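Local coordinates for protein DyP (Bjerkandera adusta, PDB 3VXJ) that binds heme b and probably acts as a peroxidase that oxidises dyes and phenols, 2,6-dimethoxyphenol being bound in this structure, at residues S72-G75 with L76-L79; I123-Q127 with D128-D132; E229-A232 with Y233-N237; R368-Q371 with I372-N376. All coordinates share one frame; numbering follows the deposited sequence.

Contact 1 of 4, residues S72-G75 with L76-L79; sequences SNTG and LQAL
G75 and L79 meet across the short helix 73-78, and the contact illustrates how a serine N-cap starts a helix. S72 is that cap: its hydroxyl takes the amide hydrogen of G75, N to OG 3.0 Å, with an N-H...O angle of 155°; the same OG is also hydrogen-bonded to I117 O, joining the cap to the loop at I117. At its other end G75 O receives a weak bond from L79 N, 3.1 Å, where the chain leaves helical geometry, and L79 CG rests 3.4 Å from that same oxygen. L76, on the buried side, donates its N to S72 O at 3.1 Å, and its CG hangs 3.6 Å from that carbonyl oxygen while the branched end turns to F71 and I440. On the outer side Q77 binds N73 O through its N, and CG lies 3.3 Å from N73 O because it stays beside the backbone N (chi1 -67°). The extended Q77 chain then runs back to the N73 amide, whose plane is turned 66° from that of Q77. Were N73 an alanine, the end of Q77 would probably lose the amide it lies against and be free to swing, and a gap would open beside F90. T74 adds its hydroxyl to T115 O, a second tie to the residues just before H118. One further backbone bond completes the turn: A78 N meets T74 O at 2.9 Å.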
loop_
_atom_site.group_PDB
_atom_site.type_symbol
_atom_site.label_atom_id
_atom_site.label_comp_id
_atom_site.label_asym_id
_atom_site.label_seq_id
_atom_site.Cartn_x
_atom_site.Cartn_y
_atom_site.Cartn_z
ATOM N N SER A 72 -7.844 15.943 1.335
ATOM C CA SER A 72 -9.091 15.294 0.986
ATOM C C SER A 72 -9.933 16.281 0.185
ATOM O O SER A 72 -9.602 17.455 0.084
ATOM C CB SER A 72 -9.836 14.911 2.257
ATOM O OG SER A 72 -10.354 16.085 2.865
ATOM N N ASN A 73 -11.046 15.804 -0.354
ATOM C CA ASN A 73 -11.987 16.678 -1.017
ATOM C C ASN A 73 -12.496 17.780 -0.087
ATOM O O ASN A 73 -12.565 18.948 -0.480
ATOM C CB ASN A 73 -13.164 15.886 -1.571
ATOM C CG ASN A 73 -14.206 16.779 -2.196
ATOM O OD1 ASN A 73 -13.997 17.325 -3.273
ATOM N ND2 ASN A 73 -15.310 16.972 -1.497
ATOM N N THR A 74 -12.856 17.429 1.143
ATOM C CA THR A 74 -13.370 18.458 2.036
ATOM C C THR A 74 -12.284 19.464 2.420
ATOM O O THR A 74 -12.585 20.625 2.671
ATOM C CB THR A 74 -14.048 17.879 3.272
ATOM O OG1 THR A 74 -13.198 16.888 3.864
ATOM C CG2 THR A 74 -15.373 17.238 2.883
ATOM N N GLY A 75 -11.026 19.023 2.435
ATOM C CA GLY A 75 -9.895 19.926 2.668
ATOM C C GLY A 75 -9.755 20.961 1.568
ATOM O O GLY A 75 -9.604 22.151 1.847
ATOM N N LEU A 76 -9.818 20.510 0.318
ATOM C CA LEU A 76 -9.790 21.414 -0.828
ATOM C C LEU A 76 -10.961 22.392 -0.766
ATOM O O LEU A 76 -10.773 23.602 -0.945
ATOM C CB LEU A 76 -9.762 20.628 -2.144
ATOM C CG LEU A 76 -8.479 19.807 -2.334
ATOM C CD1 LEU A 76 -8.536 19.032 -3.644
ATOM C CD2 LEU A 76 -7.224 20.683 -2.274
ATOM N N GLN A 77 -12.154 21.888 -0.454
ATOM C CA GLN A 77 -13.332 22.746 -0.310
ATOM C C GLN A 77 -13.158 23.798 0.793
ATOM O O GLN A 77 -13.520 24.965 0.601
ATOM C CB GLN A 77 -14.584 21.910 -0.048
ATOM C CG GLN A 77 -15.015 21.048 -1.221
ATOM C CD GLN A 77 -16.249 20.223 -0.915
ATOM O OE1 GLN A 77 -16.603 20.013 0.251
ATOM N NE2 GLN A 77 -16.908 19.745 -1.961
ATOM N N ALA A 78 -12.592 23.390 1.932
ATOM C CA ALA A 78 -12.346 24.301 3.050
ATOM C C ALA A 78 -11.401 25.424 2.659
ATOM O O ALA A 78 -11.455 26.522 3.230
ATOM C CB ALA A 78 -11.781 23.538 4.235
ATOM N N LEU A 79 -10.538 25.136 1.688
ATOM C CA LEU A 79 -9.549 26.089 1.205
ATOM C C LEU A 79 -10.009 26.845 -0.042
ATOM O O LEU A 79 -9.237 27.592 -0.641
ATOM C CB LEU A 79 -8.219 25.371 0.961
ATOM C CG LEU A 79 -7.584 24.802 2.239
ATOM C CD1 LEU A 79 -6.404 23.890 1.933
ATOM C CD2 LEU A 79 -7.141 25.928 3.172
#

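Contact 2 of 4, residues I123-Q127 with D128-D132; sequences IGSDQ and DDFLD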
loop_
_atom_site.group_PDB
_atom_site.type_symbol
_atom_site.label_atom_id
_atom_site.label_comp_id
_atom_site.label_asym_id
_atom_site.label_seq_id
_atom_site.Cartn_x
_atom_site.Cartn_y
_atom_site.Cartn_z
ATOM N N ILE A 123 5.181 12.244 7.583
ATOM C CA ILE A 123 6.516 12.576 8.065
ATOM C C ILE A 123 7.317 11.290 8.160
ATOM O O ILE A 123 6.934 10.386 8.908
ATOM C CB ILE A 123 6.486 13.240 9.470
ATOM C CG1 ILE A 123 5.546 14.447 9.502
ATOM C CG2 ILE A 123 7.911 13.637 9.904
ATOM C CD1 ILE A 123 5.155 14.899 10.903
ATOM N N GLY A 124 8.399 11.191 7.394
ATOM C CA GLY A 124 9.265 10.010 7.424
ATOM C C GLY A 124 10.577 10.371 8.078
ATOM O O GLY A 124 11.194 11.369 7.718
ATOM N N SER A 125 10.996 9.590 9.066
ATOM C CA SER A 125 12.254 9.881 9.758
ATOM C C SER A 125 12.854 8.630 10.378
ATOM O O SER A 125 12.309 7.540 10.253
ATOM C CB SER A 125 12.060 10.990 10.801
ATOM O OG SER A 125 13.311 11.519 11.202
ATOM N N ASP A 126 13.985 8.793 11.046
ATOM C CA ASP A 126 14.738 7.654 11.549
ATOM C C ASP A 126 14.362 7.241 12.972
ATOM O O ASP A 126 14.650 6.108 13.369
ATOM C CB ASP A 126 16.235 7.970 11.501
ATOM C CG ASP A 126 16.797 8.038 10.085
ATOM O OD1 ASP A 126 16.156 7.549 9.131
ATOM O OD2 ASP A 126 17.909 8.585 9.929
ATOM N N GLN A 127 13.768 8.155 13.743
ATOM C CA GLN A 127 13.469 7.930 15.164
ATOM C C GLN A 127 12.161 8.608 15.547
ATOM O O GLN A 127 11.809 9.643 14.982
ATOM C CB GLN A 127 14.586 8.480 16.060
ATOM C CG GLN A 127 15.977 7.861 15.843
ATOM C CD GLN A 127 16.131 6.456 16.427
ATOM O OE1 GLN A 127 16.665 6.292 17.518
ATOM N NE2 GLN A 127 15.667 5.442 15.695
ATOM N N ASP A 128 11.465 8.036 16.525
ATOM C CA ASP A 128 10.217 8.608 17.017
ATOM C C ASP A 128 10.392 10.031 17.557
ATOM O O ASP A 128 9.549 10.892 17.328
ATOM C CB ASP A 128 9.588 7.700 18.071
ATOM C CG ASP A 128 9.018 6.437 17.482
ATOM O OD1 ASP A 128 8.675 6.432 16.280
ATOM O OD2 ASP A 128 8.900 5.446 18.230
ATOM N N ASP A 129 11.504 10.292 18.245
ATOM C CA ASP A 129 11.772 11.639 18.739
ATOM C C ASP A 129 11.838 12.668 17.609
ATOM O O ASP A 129 11.422 13.810 17.787
ATOM C CB ASP A 129 13.072 11.671 19.552
ATOM C CG ASP A 129 12.955 10.950 20.890
ATOM O OD1 ASP A 129 14.008 10.593 21.448
ATOM O OD2 ASP A 129 11.824 10.726 21.384
ATOM N N PHE A 130 12.362 12.259 16.453
ATOM C CA PHE A 130 12.446 13.153 15.299
ATOM C C PHE A 130 11.054 13.403 14.714
ATOM O O PHE A 130 10.740 14.525 14.306
ATOM C CB PHE A 130 13.394 12.606 14.224
ATOM C CG PHE A 130 14.770 12.201 14.731
ATOM C CD1 PHE A 130 15.307 12.686 15.934
ATOM C CD2 PHE A 130 15.545 11.345 13.965
ATOM C CE1 PHE A 130 16.580 12.298 16.367
ATOM C CE2 PHE A 130 16.815 10.956 14.387
ATOM C CZ PHE A 130 17.332 11.433 15.583
ATOM N N LEU A 131 10.218 12.363 14.677
ATOM C CA LEU A 131 8.806 12.543 14.331
ATOM C C LEU A 131 8.165 13.589 15.236
ATOM O O LEU A 131 7.463 14.471 14.748
ATOM C CB LEU A 131 8.030 11.229 14.435
ATOM C CG LEU A 131 8.417 10.091 13.486
ATOM C CD1 LEU A 131 7.537 8.896 13.775
ATOM C CD2 LEU A 131 8.314 10.491 12.018
ATOM N N ASP A 132 8.416 13.494 16.545
ATOM C CA ASP A 132 7.900 14.488 17.495
ATOM C C ASP A 132 8.406 15.902 17.189
ATOM O O ASP A 132 7.629 16.856 17.200
ATOM C CB ASP A 132 8.230 14.100 18.945
ATOM C CG ASP A 132 7.535 12.826 19.385
ATOM O OD1 ASP A 132 6.535 12.429 18.743
ATOM O OD2 ASP A 132 7.983 12.229 20.388
#
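L131 and F130 fold back from the first turn of helix 128-142 onto I123 and S125 of the strand end that precedes it, a compact strand-to-helix connection. The packing is closest on the inner side. There the CD2 methyl of L131 slips past I123, 3.4 Å from I123 O and 3.8 Å from I123 CG2. Beside it S125 OG, anti to the backbone N (chi1 -164°), comes to 3.2 Å from F130 CB and lies in the plane of the F130 ring at its edge; its polar partner is L64 O. The carbonyl of Q127, the N-cap residue, takes a straight bond from L131 N (3.2 Å) and a weak one from F130 N. Outward the contact loosens. Q127 lays CB over one face of the F130 ring, 3.8 Å from its centroid, and its bent chain brings NE2 back to D126 O at 2.6 Å, while D128 and D129 face solvent. Cutting F130 back to an alanine is likely to take the ring face from Q127 CB and CG and open a gap beside S125. In the sheet, strand 119-125 lies between strands 65-71 and 23-31; helix 128-142 packs on strand 23-31 through L131, which touches K23 and R25, and through the D132-R25 salt bridge.

Contact 3 of 4, residues E229-A232 with Y233-N237; sequences EFNA and YTLAN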
loop_
_atom_site.group_PDB
_atom_site.type_symbol
_atom_site.label_atom_id
_atom_site.label_comp_id
_atom_site.label_asym_id
_atom_site.label_seq_id
_atom_site.Cartn_x
_atom_site.Cartn_y
_atom_site.Cartn_z
ATOM N N GLU A 229 -3.515 -15.212 15.160
ATOM C CA GLU A 229 -4.585 -15.923 14.466
ATOM C C GLU A 229 -4.117 -16.453 13.104
ATOM O O GLU A 229 -4.398 -17.592 12.752
ATOM C CB GLU A 229 -5.811 -15.019 14.306
ATOM C CG GLU A 229 -6.535 -14.683 15.618
ATOM C CD GLU A 229 -5.939 -13.495 16.385
ATOM O OE1 GLU A 229 -4.854 -12.965 16.039
ATOM O OE2 GLU A 229 -6.577 -13.082 17.377
ATOM N N PHE A 230 -3.406 -15.620 12.349
ATOM C CA PHE A 230 -2.821 -16.034 11.075
ATOM C C PHE A 230 -1.882 -17.223 11.265
ATOM O O PHE A 230 -1.976 -18.234 10.561
ATOM C CB PHE A 230 -2.084 -14.840 10.456
ATOM C CG PHE A 230 -1.276 -15.180 9.232
ATOM C CD1 PHE A 230 -1.883 -15.300 7.988
ATOM C CD2 PHE A 230 0.097 -15.365 9.325
ATOM C CE1 PHE A 230 -1.122 -15.601 6.853
ATOM C CE2 PHE A 230 0.860 -15.661 8.199
ATOM C CZ PHE A 230 0.246 -15.796 6.966
ATOM N N ASN A 231 -0.967 -17.093 12.224
ATOM C CA ASN A 231 -0.002 -18.146 12.511
ATOM C C ASN A 231 -0.710 -19.449 12.887
ATOM O O ASN A 231 -0.405 -20.515 12.341
ATOM C CB ASN A 231 0.923 -17.699 13.648
ATOM C CG ASN A 231 2.033 -18.692 13.929
ATOM O OD1 ASN A 231 2.927 -18.883 13.105
ATOM N ND2 ASN A 231 1.992 -19.314 15.107
ATOM N N ALA A 232 -1.671 -19.367 13.802
ATOM C CA ALA A 232 -2.424 -20.544 14.232
ATOM C C ALA A 232 -3.186 -21.184 13.079
ATOM O O ALA A 232 -3.234 -22.413 12.981
ATOM C CB ALA A 232 -3.366 -20.183 15.376
ATOM N N TYR A 233 -3.765 -20.357 12.204
ATOM C CA TYR A 233 -4.472 -20.863 11.033
ATOM C C TYR A 233 -3.541 -21.654 10.114
ATOM O O TYR A 233 -3.917 -22.714 9.619
ATOM C CB TYR A 233 -5.144 -19.732 10.242
ATOM C CG TYR A 233 -5.910 -20.253 9.047
ATOM C CD1 TYR A 233 -7.204 -20.753 9.186
ATOM C CD2 TYR A 233 -5.330 -20.275 7.779
ATOM C CE1 TYR A 233 -7.904 -21.252 8.084
ATOM C CE2 TYR A 233 -6.020 -20.773 6.680
ATOM C CZ TYR A 233 -7.303 -21.257 6.835
ATOM O OH TYR A 233 -7.976 -21.748 5.738
ATOM N N THR A 234 -2.333 -21.143 9.878
ATOM C CA THR A 234 -1.399 -21.844 8.993
ATOM C C THR A 234 -0.897 -23.145 9.617
ATOM O O THR A 234 -0.662 -24.116 8.907
ATOM C CB THR A 234 -0.202 -20.974 8.533
ATOM O OG1 THR A 234 0.628 -20.664 9.653
ATOM C CG2 THR A 234 -0.659 -19.676 7.840
ATOM N N LEU A 235 -0.736 -23.168 10.937
ATOM C CA LEU A 235 -0.377 -24.403 11.624
ATOM C C LEU A 235 -1.507 -25.434 11.563
ATOM O O LEU A 235 -1.257 -26.610 11.287
ATOM C CB LEU A 235 0.042 -24.115 13.068
ATOM C CG LEU A 235 1.414 -23.440 13.194
ATOM C CD1 LEU A 235 1.549 -22.785 14.553
ATOM C CD2 LEU A 235 2.526 -24.467 12.976
ATOM N N ALA A 236 -2.746 -24.995 11.796
ATOM C CA ALA A 236 -3.909 -25.890 11.768
ATOM C C ALA A 236 -4.191 -26.461 10.381
ATOM O O ALA A 236 -4.758 -27.550 10.250
ATOM C CB ALA A 236 -5.141 -25.173 12.303
ATOM N N ASN A 237 -3.784 -25.727 9.349
ATOM C CA ASN A 237 -4.073 -26.093 7.964
ATOM C C ASN A 237 -2.812 -26.370 7.153
ATOM O O ASN A 237 -2.812 -26.312 5.918
ATOM C CB ASN A 237 -4.946 -25.018 7.322
ATOM C CG ASN A 237 -6.317 -24.964 7.946
ATOM O OD1 ASN A 237 -7.187 -25.773 7.619
ATOM N ND2 ASN A 237 -6.512 -24.036 8.870
#
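N231 O is held by two donors in the last turns of helix 227-236: L235 N, at 3.0 Å in the plane of the carbonyl, and the hydroxyl of T234, OG1 at 2.9 Å. The second bond shows how a helical threonine can hand its hydroxyl to a backbone carbonyl three residues back. It is made possible by the torsion that places OG1 between the backbone N and the carbonyl carbon (chi1 66°), which leaves CG2 beside the backbone N and aimed at F230. That methyl lies over one face of the F230 ring, 4.2 Å from its centroid and offset toward the rim, a CH-pi contact; F167 stacks on the same residue, and the F230 side chain comes within about 8 Å of the heme. On another side of the helix L235 CD1 touches N231 ND2 at 3.5 Å, and L235 also packs on A253 of helix 249-261. E229, whose carbonyl takes the Y233 amide, sends its carboxylate to T348. Just past the helix end, N237 folds its side chain back: ND2 donates to Y233 O at 3.0 Å, at an angle of 160°, and that same ND2 stands 3.2 Å above the plane of the Y233 ring, offset toward its rim.

Contact 4 of 4, residues R368-Q371 with I372-N376; sequences RFQQ and INWAN. With HEM (protoporphyrin IX containing Fe), chain B.
Most of helix 367-375, from F369 to A375, is a wider pi-type turn on the wall of the heme pocket. I372 N still bonds R368 O four residues back, but A375 N donates to Q370 O and N376 N to Q371 O, five back, both at 2.9 Å. F369 meets two partners. Its edge meets the five-membered ring of W374 in a T-shaped pair, centroids 5.0 Å apart and planes at 89°, while the N373 amide stacks over its face, the planes 14° apart and CG above the ring centre. One residue earlier, R368 meets I372, whose CD1 sits 3.7 Å from R368 CZ, over the centre of the guanidinium; R368 NE forms a salt bridge with D97. Q371, bent at chi2 (66°), points NE2 at N376 OD1, 3.0 Å away and above the carbonyl plane, and also reaches I394 O; N376 OD1 is hydrogen-bonded to Q396 N as well. Facing the heme, Q370 OE1 lies 3.4 Å from the CAC carbon of one heme vinyl group; Q370 NE2 is held by F325 O. Around this turn, helix 98-101 packs against Q371 and I372 through L101, F380 stacks on W374, and K311 of helix 308-312 bonds W374 O.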
loop_
_atom_site.group_PDB
_atom_site.type_symbol
_atom_site.label_atom_id
_atom_site.label_comp_id
_atom_site.label_asym_id
_atom_site.label_seq_id
_atom_site.Cartn_x
_atom_site.Cartn_y
_atom_site.Cartn_z
ATOM N N ARG A 368 -8.490 0.570 -5.993
ATOM C CA ARG A 368 -9.872 0.131 -5.982
ATOM C C ARG A 368 -10.118 -1.044 -6.918
ATOM O O ARG A 368 -10.917 -1.933 -6.617
ATOM C CB ARG A 368 -10.787 1.307 -6.308
ATOM C CG ARG A 368 -12.226 1.082 -5.963
ATOM C CD ARG A 368 -12.964 2.397 -6.139
ATOM N NE ARG A 368 -14.350 2.327 -5.693
ATOM C CZ ARG A 368 -15.360 1.857 -6.420
ATOM N NH1 ARG A 368 -15.156 1.414 -7.657
ATOM N NH2 ARG A 368 -16.585 1.840 -5.908
ATOM N N PHE A 369 -9.428 -1.038 -8.061
ATOM C CA PHE A 369 -9.514 -2.130 -9.039
ATOM C C PHE A 369 -8.905 -3.410 -8.478
ATOM O O PHE A 369 -9.477 -4.494 -8.615
ATOM C CB PHE A 369 -8.797 -1.722 -10.322
ATOM C CG PHE A 369 -9.339 -2.366 -11.563
ATOM C CD1 PHE A 369 -10.358 -1.759 -12.283
ATOM C CD2 PHE A 369 -8.812 -3.562 -12.030
ATOM C CE1 PHE A 369 -10.857 -2.338 -13.441
ATOM C CE2 PHE A 369 -9.324 -4.155 -13.186
ATOM C CZ PHE A 369 -10.341 -3.530 -13.890
ATOM N N GLN A 370 -7.743 -3.270 -7.848
ATOM C CA GLN A 370 -7.067 -4.383 -7.186
ATOM C C GLN A 370 -7.929 -4.988 -6.086
ATOM O O GLN A 370 -7.980 -6.211 -5.928
ATOM C CB GLN A 370 -5.726 -3.916 -6.639
ATOM C CG GLN A 370 -4.772 -3.515 -7.741
ATOM C CD GLN A 370 -3.639 -2.655 -7.242
ATOM O OE1 GLN A 370 -3.349 -2.609 -6.041
ATOM N NE2 GLN A 370 -2.985 -1.952 -8.160
ATOM N N GLN A 371 -8.636 -4.135 -5.346
ATOM C CA GLN A 371 -9.480 -4.582 -4.247
ATOM C C GLN A 371 -10.783 -5.234 -4.728
ATOM O O GLN A 371 -11.107 -6.367 -4.346
ATOM C CB GLN A 371 -9.812 -3.412 -3.317
ATOM C CG GLN A 371 -10.601 -3.833 -2.069
ATOM C CD GLN A 371 -9.785 -4.723 -1.149
ATOM O OE1 GLN A 371 -8.705 -4.333 -0.701
ATOM N NE2 GLN A 371 -10.269 -5.937 -0.903
ATOM N N ILE A 372 -11.547 -4.495 -5.535
ATOM C CA ILE A 372 -12.898 -4.913 -5.886
ATOM C C ILE A 372 -12.885 -5.889 -7.061
ATOM O O ILE A 372 -13.328 -7.038 -6.934
ATOM C CB ILE A 372 -13.792 -3.716 -6.214
ATOM C CG1 ILE A 372 -13.926 -2.795 -4.992
ATOM C CG2 ILE A 372 -15.177 -4.195 -6.664
ATOM C CD1 ILE A 372 -14.756 -1.547 -5.237
ATOM N N ASN A 373 -12.387 -5.426 -8.205
ATOM C CA ASN A 373 -12.458 -6.210 -9.430
ATOM C C ASN A 373 -11.658 -7.492 -9.359
ATOM O O ASN A 373 -11.993 -8.470 -10.020
ATOM C CB ASN A 373 -11.968 -5.399 -10.625
ATOM C CG ASN A 373 -12.768 -4.135 -10.840
ATOM O OD1 ASN A 373 -12.860 -3.278 -9.963
ATOM N ND2 ASN A 373 -13.344 -4.006 -12.028
ATOM N N TRP A 374 -10.600 -7.470 -8.557
ATOM C CA TRP A 374 -9.669 -8.577 -8.504
ATOM C C TRP A 374 -9.722 -9.364 -7.188
ATOM O O TRP A 374 -10.211 -10.495 -7.175
ATOM C CB TRP A 374 -8.252 -8.096 -8.837
ATOM C CG TRP A 374 -8.098 -7.684 -10.288
ATOM C CD1 TRP A 374 -8.974 -7.928 -11.321
ATOM C CD2 TRP A 374 -6.998 -6.976 -10.854
ATOM N NE1 TRP A 374 -8.472 -7.423 -12.496
ATOM C CE2 TRP A 374 -7.265 -6.825 -12.235
ATOM C CE3 TRP A 374 -5.814 -6.445 -10.326
ATOM C CZ2 TRP A 374 -6.386 -6.185 -13.095
ATOM C CZ3 TRP A 374 -4.947 -5.799 -11.179
ATOM C CH2 TRP A 374 -5.232 -5.678 -12.557
ATOM N N ALA A 375 -9.243 -8.773 -6.092
ATOM C CA ALA A 375 -9.159 -9.495 -4.817
ATOM C C ALA A 375 -10.505 -10.038 -4.320
ATOM O O ALA A 375 -10.571 -11.154 -3.825
ATOM C CB ALA A 375 -8.499 -8.623 -3.763
ATOM N N ASN A 376 -11.558 -9.230 -4.436
ATOM C CA ASN A 376 -12.904 -9.595 -3.960
ATOM C C ASN A 376 -13.688 -10.489 -4.913
ATOM O O ASN A 376 -14.817 -10.904 -4.612
ATOM C CB ASN A 376 -13.752 -8.344 -3.708
ATOM C CG ASN A 376 -13.290 -7.539 -2.506
ATOM O OD1 ASN A 376 -12.342 -7.910 -1.795
ATOM N ND2 ASN A 376 -13.934 -6.402 -2.294
HETATM C CHA HEM B . 2.469 -6.952 -2.639
HETATM C CHB HEM B . 1.455 -7.507 2.055
HETATM C CHC HEM B . -2.661 -5.027 1.506
HETATM C CHD HEM B . -1.655 -4.427 -3.184
HETATM C C1A HEM B . 2.535 -7.347 -1.331
HETATM C C2A HEM B . 3.570 -8.178 -0.758
HETATM C C3A HEM B . 3.278 -8.339 0.545
HETATM C C4A HEM B . 2.075 -7.589 0.829
HETATM C CMA HEM B . 4.075 -9.139 1.592
HETATM C CAA HEM B . 4.735 -8.809 -1.555
HETATM C CBA HEM B . 5.990 -7.941 -1.674
HETATM C CGA HEM B . 5.841 -6.769 -2.615
HETATM O O1A HEM B . 5.769 -6.954 -3.849
HETATM O O2A HEM B . 5.827 -5.612 -2.112
HETATM C C1B HEM B . 0.259 -6.872 2.326
HETATM C C2B HEM B . -0.386 -6.800 3.619
HETATM C C3B HEM B . -1.530 -6.106 3.468
HETATM C C4B HEM B . -1.619 -5.716 2.077
HETATM C CMB HEM B . 0.178 -7.447 4.903
HETATM C CAB HEM B . -2.575 -5.728 4.538
HETATM C CBB HEM B . -2.268 -5.647 5.835
HETATM C C1C HEM B . -2.765 -4.692 0.180
HETATM C C2C HEM B . -3.891 -4.019 -0.438
HETATM C C3C HEM B . -3.620 -3.866 -1.743
HETATM C C4C HEM B . -2.309 -4.433 -1.978
HETATM C CMC HEM B . -5.152 -3.566 0.323
HETATM C CAC HEM B . -4.481 -3.201 -2.849
HETATM C CBC HEM B . -5.815 -3.324 -2.875
HETATM C C1D HEM B . -0.431 -4.991 -3.438
HETATM C C2D HEM B . 0.261 -4.864 -4.697
HETATM C C3D HEM B . 1.523 -5.652 -4.533
HETATM C C4D HEM B . 1.486 -6.175 -3.191
HETATM C CMD HEM B . -0.160 -4.119 -5.974
HETATM C CAD HEM B . 2.584 -5.837 -5.628
HETATM C CBD HEM B . 2.102 -6.957 -6.545
HETATM C CGD HEM B . 3.055 -7.188 -7.687
HETATM O O1D HEM B . 3.451 -8.368 -7.889
HETATM O O2D HEM B . 3.416 -6.219 -8.391
HETATM N NA HEM B . 1.636 -7.031 -0.344
HETATM N NB HEM B . -0.537 -6.227 1.388
HETATM N NC HEM B . -1.839 -4.960 -0.801
HETATM N ND HEM B . 0.334 -5.747 -2.552
HETATM FE FE HEM B . -0.141 -6.050 -0.585
HETATM O O HOH W 1 0.913 -4.409 -0.175
#

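How the contacts relate
Along the chain the contacts follow in numerical order. Contacts 1, 3 and 4 lie on helices that follow a strand of one of two four-stranded antiparallel sheets; contact 2 spans a strand end and the start of a helix. Strands 65-71 and 119-125, neighbours in the first sheet, precede helices 73-78 and 128-142, and contacts 1 and 2 have centres about 27 Å apart. Strands 216-225 and 353-360, adjacent in the second, precede helices 227-236 and 367-375, centres of contacts 3 and 4 being about 25 Å apart. The repeated strand order fits the paired alpha+beta barrel domains of this family. Contact 4 touches the heme, contact 3 stays about 8 Å from it, and contacts 1 and 2 lie away from the known sites.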